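Local coordinates for protein L-lysine 6-monooxygenase involved in desferrioxamine biosynthesis (Erwinia amylovora CFBP1430, PDB 5O8P) that binds FAD and, using NADPH, probably N-hydroxylates cadaverine in the desferrioxamine pathway of siderophore biosynthesis, at residues N34-W46 with Q108-R122. Numbering follows the deposited sequence.
Sequences NGVFLDQNPGFDW and QWAAERLGNLRWNTR. With FAD (flavin-adenine dinucleotide), chain C.
Trp119 lies flat beneath the turn that follows strand 35-38, its broad indole giving the turn a face to lie on. Gly43 CA sits 3.8 Å from the centroid of the six-membered ring of Trp119, 12° off the normal, in a CH-pi contact. Phe44 N lies over the same face, nearer the rim, while Phe44 CB packs 3.9 Å from Trp119 CH2. At the indole edge, Asp39 OD2 lies in the ring plane, the carboxylate turned 71° from it. Asp39 has CG anti to its own nitrogen (chi1 -168°), which carries the carboxylate past the indole towards the FAD ribose. Aspartate suits the place by offering two oxygens: Asp39 OD1 lies 2.7 Å from FAD O3B and accepts from Ile16 N, while OD2 takes the Asn41 N-H in an Asx turn.

The strands 35-38 and 117-118 pair in parallel: Phe37 N donates to Asn116 O, and Phe37 O accepts from Arg118 N (2.7 Å). Apolar Phe37 and Leu117 fill one buried sheet face, Phe37 CB meeting Leu117 CD2 at 3.6 Å. Beside them the Asn116 amide runs alongside the Phe37 ring, its plane steeply inclined, and ND2 bonds to Ala24 O and a water. On the other face Leu38 packs against Thr121 CG2. Farther along, Gln108 of helix 100-113 is long enough, when extended, for its NE2 to bond Phe44 O (3.1 Å).

This is the dinucleotide-binding layout, with an acidic residue just past the second strand at the ribose. Ile16 N on OD1 and Asn41 N on OD2, with the indole edge alongside, should limit the carboxylate's rotation and keep OD1 turned to the ribose hydroxyl.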
loop_
_atom_site.group_PDB
_atom_site.type_symbol
_atom_site.label_atom_id
_atom_site.label_comp_id
_atom_site.label_asym_id
_atom_site.label_seq_id
_atom_site.Cartn_x
_atom_site.Cartn_y
_atom_site.Cartn_z
ATOM N N ASN B 34 6.474 37.790 27.547
ATOM C CA ASN B 34 6.650 38.819 26.523
ATOM C C ASN B 34 7.863 38.445 25.703
ATOM O O ASN B 34 9.009 38.557 26.162
ATOM C CB ASN B 34 6.802 40.196 27.164
ATOM C CG ASN B 34 5.539 40.641 27.868
ATOM O OD1 ASN B 34 5.593 41.407 28.822
ATOM N ND2 ASN B 34 4.393 40.152 27.408
ATOM N N GLY B 35 7.581 37.944 24.499
ATOM C CA GLY B 35 8.602 37.501 23.567
ATOM C C GLY B 35 8.391 38.135 22.205
ATOM O O GLY B 35 7.285 38.524 21.849
ATOM N N VAL B 36 9.472 38.256 21.461
ATOM C CA VAL B 36 9.413 38.823 20.137
ATOM C C VAL B 36 10.409 38.093 19.234
ATOM O O VAL B 36 11.432 37.573 19.706
ATOM C CB VAL B 36 9.677 40.345 20.189
ATOM C CG1 VAL B 36 11.137 40.650 20.465
ATOM C CG2 VAL B 36 9.217 41.041 18.924
ATOM N N PHE B 37 10.088 38.057 17.945
ATOM C CA PHE B 37 10.857 37.315 16.978
ATOM C C PHE B 37 11.260 38.215 15.832
ATOM O O PHE B 37 10.415 38.874 15.244
ATOM C CB PHE B 37 10.015 36.163 16.446
ATOM C CG PHE B 37 9.732 35.110 17.466
ATOM C CD1 PHE B 37 10.604 34.043 17.642
ATOM C CD2 PHE B 37 8.614 35.206 18.292
ATOM C CE1 PHE B 37 10.348 33.076 18.594
ATOM C CE2 PHE B 37 8.360 34.245 19.260
ATOM C CZ PHE B 37 9.217 33.174 19.393
ATOM N N LEU B 38 12.547 38.199 15.499
ATOM C CA LEU B 38 13.143 39.075 14.495
ATOM C C LEU B 38 13.636 38.264 13.307
ATOM O O LEU B 38 14.389 37.331 13.501
ATOM C CB LEU B 38 14.350 39.786 15.112
ATOM C CG LEU B 38 14.167 40.988 16.038
ATOM C CD1 LEU B 38 12.835 41.012 16.761
ATOM C CD2 LEU B 38 15.333 41.077 17.013
ATOM N N ASP B 39 13.252 38.638 12.088
ATOM C CA ASP B 39 13.766 37.998 10.863
ATOM C C ASP B 39 14.054 39.059 9.792
ATOM O O ASP B 39 13.351 40.064 9.718
ATOM C CB ASP B 39 12.749 36.978 10.339
ATOM C CG ASP B 39 13.316 36.068 9.247
ATOM O OD1 ASP B 39 13.894 35.016 9.584
ATOM O OD2 ASP B 39 13.181 36.396 8.051
ATOM N N GLN B 40 15.076 38.825 8.969
ATOM C CA GLN B 40 15.522 39.812 7.984
ATOM C C GLN B 40 14.702 39.846 6.689
ATOM O O GLN B 40 14.670 40.871 6.002
ATOM C CB GLN B 40 17.004 39.640 7.678
ATOM C CG GLN B 40 17.376 38.440 6.854
ATOM C CD GLN B 40 18.865 38.173 6.913
ATOM O OE1 GLN B 40 19.709 39.073 6.732
ATOM N NE2 GLN B 40 19.199 36.933 7.174
ATOM N N ASN B 41 14.043 38.742 6.367
ATOM C CA ASN B 41 13.208 38.649 5.163
ATOM C C ASN B 41 11.897 39.393 5.384
ATOM O O ASN B 41 11.559 39.708 6.530
ATOM C CB ASN B 41 12.940 37.183 4.805
ATOM C CG ASN B 41 14.212 36.424 4.537
ATOM O OD1 ASN B 41 14.462 35.395 5.142
ATOM N ND2 ASN B 41 15.035 36.944 3.637
ATOM N N PRO B 42 11.172 39.709 4.291
ATOM C CA PRO B 42 9.899 40.434 4.412
ATOM C C PRO B 42 8.702 39.591 4.863
ATOM O O PRO B 42 7.692 40.136 5.298
ATOM C CB PRO B 42 9.680 40.976 3.001
ATOM C CG PRO B 42 10.371 40.007 2.114
ATOM C CD PRO B 42 11.577 39.564 2.880
ATOM N N GLY B 43 8.814 38.276 4.750
ATOM C CA GLY B 43 7.793 37.376 5.256
ATOM C C GLY B 43 8.337 35.974 5.322
ATOM O O GLY B 43 9.507 35.721 4.982
ATOM N N PHE B 44 7.492 35.054 5.766
ATOM C CA PHE B 44 7.872 33.654 5.789
ATOM C C PHE B 44 7.787 33.139 4.364
ATOM O O PHE B 44 6.789 33.358 3.669
ATOM C CB PHE B 44 6.952 32.844 6.683
ATOM C CG PHE B 44 7.429 31.450 6.921
ATOM C CD1 PHE B 44 8.288 31.175 7.982
ATOM C CD2 PHE B 44 7.025 30.412 6.094
ATOM C CE1 PHE B 44 8.720 29.879 8.236
ATOM C CE2 PHE B 44 7.458 29.125 6.319
ATOM C CZ PHE B 44 8.302 28.846 7.406
ATOM N N ASP B 45 8.847 32.477 3.918
ATOM C CA ASP B 45 8.876 31.901 2.584
ATOM C C ASP B 45 9.961 30.840 2.604
ATOM O O ASP B 45 11.150 31.142 2.535
ATOM C CB ASP B 45 9.126 32.974 1.509
ATOM C CG ASP B 45 8.417 32.685 0.178
ATOM O OD1 ASP B 45 7.616 31.716 0.085
ATOM O OD2 ASP B 45 8.667 33.455 -0.787
ATOM N N TRP B 46 9.514 29.589 2.733
ATOM C CA TRP B 46 10.371 28.460 3.101
ATOM C C TRP B 46 10.742 27.619 1.902
ATOM O O TRP B 46 9.868 27.046 1.229
ATOM C CB TRP B 46 9.622 27.592 4.094
ATOM C CG TRP B 46 10.377 26.478 4.723
ATOM C CD1 TRP B 46 11.484 26.574 5.523
ATOM C CD2 TRP B 46 10.042 25.085 4.655
ATOM N NE1 TRP B 46 11.875 25.316 5.941
ATOM C CE2 TRP B 46 11.007 24.385 5.424
ATOM C CE3 TRP B 46 9.039 24.352 3.982
ATOM C CZ2 TRP B 46 10.993 22.989 5.550
ATOM C CZ3 TRP B 46 9.019 22.962 4.111
ATOM C CH2 TRP B 46 9.991 22.296 4.894
ATOM N N GLN B 108 2.567 30.581 6.330
ATOM C CA GLN B 108 2.341 31.993 6.011
ATOM C C GLN B 108 1.088 32.483 6.697
ATOM O O GLN B 108 1.091 33.542 7.292
ATOM C CB GLN B 108 2.244 32.216 4.496
ATOM C CG GLN B 108 3.603 32.188 3.799
ATOM C CD GLN B 108 3.506 32.207 2.285
ATOM O OE1 GLN B 108 2.415 32.126 1.708
ATOM N NE2 GLN B 108 4.653 32.288 1.627
ATOM N N TRP B 109 0.022 31.700 6.631
ATOM C CA TRP B 109 -1.197 31.989 7.381
ATOM C C TRP B 109 -0.943 32.162 8.878
ATOM O O TRP B 109 -1.475 33.082 9.488
ATOM C CB TRP B 109 -2.212 30.878 7.149
ATOM C CG TRP B 109 -3.402 30.936 7.996
ATOM C CD1 TRP B 109 -4.534 31.630 7.759
ATOM C CD2 TRP B 109 -3.594 30.249 9.221
ATOM N NE1 TRP B 109 -5.439 31.424 8.761
ATOM C CE2 TRP B 109 -4.887 30.573 9.675
ATOM C CE3 TRP B 109 -2.804 29.373 9.974
ATOM C CZ2 TRP B 109 -5.411 30.071 10.853
ATOM C CZ3 TRP B 109 -3.331 28.853 11.137
ATOM C CH2 TRP B 109 -4.626 29.206 11.567
ATOM N N ALA B 110 -0.144 31.277 9.462
ATOM C CA ALA B 110 0.200 31.383 10.873
ATOM C C ALA B 110 0.995 32.659 11.150
ATOM O O ALA B 110 0.676 33.408 12.069
ATOM C CB ALA B 110 0.985 30.165 11.328
ATOM N N ALA B 111 2.016 32.910 10.343
ATOM C CA ALA B 111 2.863 34.091 10.518
ATOM C C ALA B 111 2.051 35.386 10.440
ATOM O O ALA B 111 2.297 36.311 11.191
ATOM C CB ALA B 111 3.980 34.107 9.490
ATOM N N GLU B 112 1.082 35.424 9.536
ATOM C CA GLU B 112 0.175 36.564 9.403
ATOM C C GLU B 112 -0.686 36.743 10.678
ATOM O O GLU B 112 -0.784 37.844 11.206
ATOM C CB GLU B 112 -0.692 36.404 8.133
ATOM C CG GLU B 112 -1.096 37.696 7.434
ATOM C CD GLU B 112 -2.152 38.510 8.187
ATOM O OE1 GLU B 112 -3.000 37.913 8.901
ATOM O OE2 GLU B 112 -2.136 39.763 8.058
ATOM N N ARG B 113 -1.265 35.656 11.188
ATOM C CA ARG B 113 -2.151 35.704 12.375
ATOM C C ARG B 113 -1.429 36.171 13.646
ATOM O O ARG B 113 -2.036 36.772 14.525
ATOM C CB ARG B 113 -2.783 34.328 12.645
ATOM C CG ARG B 113 -4.302 34.304 12.744
ATOM C CD ARG B 113 -4.816 32.937 13.207
ATOM N NE ARG B 113 -4.731 32.863 14.671
ATOM C CZ ARG B 113 -5.719 32.544 15.520
ATOM N NH1 ARG B 113 -6.941 32.196 15.084
ATOM N NH2 ARG B 113 -5.469 32.576 16.839
ATOM N N LEU B 114 -0.139 35.867 13.749
ATOM C CA LEU B 114 0.627 36.168 14.950
ATOM C C LEU B 114 0.898 37.654 15.115
ATOM O O LEU B 114 0.966 38.410 14.141
ATOM C CB LEU B 114 1.972 35.428 14.945
ATOM C CG LEU B 114 1.936 33.917 15.192
ATOM C CD1 LEU B 114 3.207 33.249 14.664
ATOM C CD2 LEU B 114 1.769 33.634 16.666
ATOM N N GLY B 115 1.061 38.046 16.377
ATOM C CA GLY B 115 1.462 39.392 16.747
ATOM C C GLY B 115 2.933 39.553 17.110
ATOM O O GLY B 115 3.467 40.653 17.029
ATOM N N ASN B 116 3.595 38.470 17.504
ATOM C CA ASN B 116 4.950 38.560 18.076
ATOM C C ASN B 116 6.094 38.499 17.063
ATOM O O ASN B 116 7.248 38.365 17.465
ATOM C CB ASN B 116 5.153 37.517 19.184
ATOM C CG ASN B 116 4.746 36.116 18.775
ATOM O OD1 ASN B 116 4.389 35.868 17.620
ATOM N ND2 ASN B 116 4.776 35.182 19.742
ATOM N N LEU B 117 5.794 38.624 15.770
ATOM C CA LEU B 117 6.832 38.572 14.727
ATOM C C LEU B 117 7.174 39.964 14.217
ATOM O O LEU B 117 6.277 40.765 14.042
ATOM C CB LEU B 117 6.361 37.705 13.551
ATOM C CG LEU B 117 5.858 36.307 13.916
ATOM C CD1 LEU B 117 5.478 35.547 12.653
ATOM C CD2 LEU B 117 6.909 35.564 14.745
ATOM N N ARG B 118 8.460 40.227 13.989
ATOM C CA ARG B 118 8.944 41.479 13.414
ATOM C C ARG B 118 9.775 41.175 12.169
ATOM O O ARG B 118 10.948 40.792 12.263
ATOM C CB ARG B 118 9.800 42.258 14.434
ATOM C CG ARG B 118 9.319 43.677 14.654
ATOM C CD ARG B 118 8.531 43.865 15.934
ATOM N NE ARG B 118 7.272 43.121 15.971
ATOM C CZ ARG B 118 6.358 43.205 16.947
ATOM N NH1 ARG B 118 6.520 44.027 17.991
ATOM N NH2 ARG B 118 5.260 42.460 16.880
ATOM N N TRP B 119 9.166 41.342 11.001
ATOM C CA TRP B 119 9.861 41.094 9.731
ATOM C C TRP B 119 10.758 42.271 9.337
ATOM O O TRP B 119 10.738 43.313 9.980
ATOM C CB TRP B 119 8.849 40.790 8.620
ATOM C CG TRP B 119 8.030 39.580 8.910
ATOM C CD1 TRP B 119 6.733 39.548 9.319
ATOM C CD2 TRP B 119 8.472 38.224 8.860
ATOM N NE1 TRP B 119 6.332 38.253 9.523
ATOM C CE2 TRP B 119 7.379 37.416 9.243
ATOM C CE3 TRP B 119 9.687 37.609 8.521
ATOM C CZ2 TRP B 119 7.457 36.021 9.292
ATOM C CZ3 TRP B 119 9.776 36.225 8.574
ATOM C CH2 TRP B 119 8.666 35.443 8.952
ATOM N N ASN B 120 11.550 42.092 8.282
ATOM C CA ASN B 120 12.442 43.144 7.759
ATOM C C ASN B 120 13.384 43.711 8.833
ATOM O O ASN B 120 13.602 44.895 8.904
ATOM C CB ASN B 120 11.625 44.253 7.071
ATOM C CG ASN B 120 10.890 43.752 5.833
ATOM O OD1 ASN B 120 9.662 43.832 5.758
ATOM N ND2 ASN B 120 11.641 43.205 4.859
ATOM N N THR B 121 13.961 42.828 9.634
ATOM C CA THR B 121 14.789 43.195 10.780
ATOM C C THR B 121 16.038 42.315 10.831
ATOM O O THR B 121 16.004 41.193 11.339
ATOM C CB THR B 121 13.960 43.011 12.069
ATOM O OG1 THR B 121 12.666 43.587 11.889
ATOM C CG2 THR B 121 14.625 43.645 13.260
ATOM N N ARG B 122 17.129 42.815 10.267
ATOM C CA ARG B 122 18.391 42.075 10.229
ATOM C C ARG B 122 19.156 42.384 11.505
ATOM O O ARG B 122 19.507 43.531 11.763
ATOM C CB ARG B 122 19.217 42.460 8.995
ATOM C CG ARG B 122 20.543 41.723 8.831
ATOM C CD ARG B 122 21.172 41.961 7.470
ATOM N NE ARG B 122 21.562 43.371 7.304
ATOM C CZ ARG B 122 20.982 44.268 6.487
ATOM N NH1 ARG B 122 19.952 43.950 5.692
ATOM N NH2 ARG B 122 21.445 45.514 6.451
HETATM P PA FAD C . 15.240 28.476 8.155
HETATM O O1A FAD C . 14.355 28.499 6.923
HETATM O O2A FAD C . 16.735 28.340 7.989
HETATM O O5B FAD C . 14.896 29.839 8.951
HETATM C C5B FAD C . 15.886 30.806 9.287
HETATM C C4B FAD C . 15.390 32.241 9.153
HETATM O O4B FAD C . 16.252 33.111 9.903
HETATM C C3B FAD C . 15.423 32.741 7.713
HETATM O O3B FAD C . 14.174 33.381 7.418
HETATM C C2B FAD C . 16.626 33.681 7.660
HETATM O O2B FAD C . 16.486 34.762 6.732
HETATM C C1B FAD C . 16.684 34.205 9.082
HETATM N N9A FAD C . 17.983 34.786 9.517
HETATM C C8A FAD C . 19.221 34.256 9.431
HETATM N N7A FAD C . 20.143 35.114 9.952
HETATM C C5A FAD C . 19.489 36.214 10.382
HETATM C C6A FAD C . 19.835 37.510 11.030
HETATM N N6A FAD C . 21.118 37.819 11.338
HETATM N N1A FAD C . 18.825 38.376 11.309
HETATM C C2A FAD C . 17.538 38.097 11.012
HETATM N N3A FAD C . 17.159 36.948 10.419
HETATM C C4A FAD C . 18.066 35.988 10.091
HETATM N N1 FAD C . 12.485 18.605 7.652
HETATM C C2 FAD C . 11.388 17.864 7.961
HETATM O O2 FAD C . 11.267 17.454 9.138
HETATM N N3 FAD C . 10.434 17.569 7.050
HETATM C C4 FAD C . 10.515 17.986 5.774
HETATM O O4 FAD C . 9.626 17.696 4.951
HETATM C C4X FAD C . 11.684 18.802 5.356
HETATM N N5 FAD C . 11.823 19.255 4.090
HETATM C C5X FAD C . 12.902 19.993 3.741
HETATM C C6 FAD C . 12.994 20.431 2.421
HETATM C C7 FAD C . 14.074 21.196 1.988
HETATM C C7M FAD C . 14.151 21.655 0.553
HETATM C C8 FAD C . 15.148 21.549 2.961
HETATM C C8M FAD C . 16.326 22.374 2.518
HETATM C C9 FAD C . 15.068 21.113 4.284
HETATM C C9A FAD C . 13.982 20.340 4.736
HETATM N N10 FAD C . 13.852 19.872 6.088
HETATM C C10 FAD C . 12.703 19.095 6.404
HETATM C "C1'" FAD C . 14.842 20.154 7.164
HETATM C "C2'" FAD C . 14.464 21.391 8.011
HETATM O "O2'" FAD C . 13.073 21.339 8.387
HETATM C "C3'" FAD C . 14.760 22.735 7.319
HETATM O "O3'" FAD C . 16.163 22.854 7.032
HETATM C "C4'" FAD C . 14.327 23.955 8.143
HETATM O "O4'" FAD C . 14.064 25.055 7.265
HETATM C "C5'" FAD C . 15.376 24.384 9.165
HETATM O "O5'" FAD C . 14.737 25.123 10.207
HETATM P P FAD C . 15.157 26.639 10.505
HETATM O O1P FAD C . 14.259 27.166 11.604
HETATM O O2P FAD C . 16.643 26.567 10.716
HETATM O O3P FAD C . 14.680 27.254 9.074
HETATM O O HOH W 1 5.370 35.934 22.631
#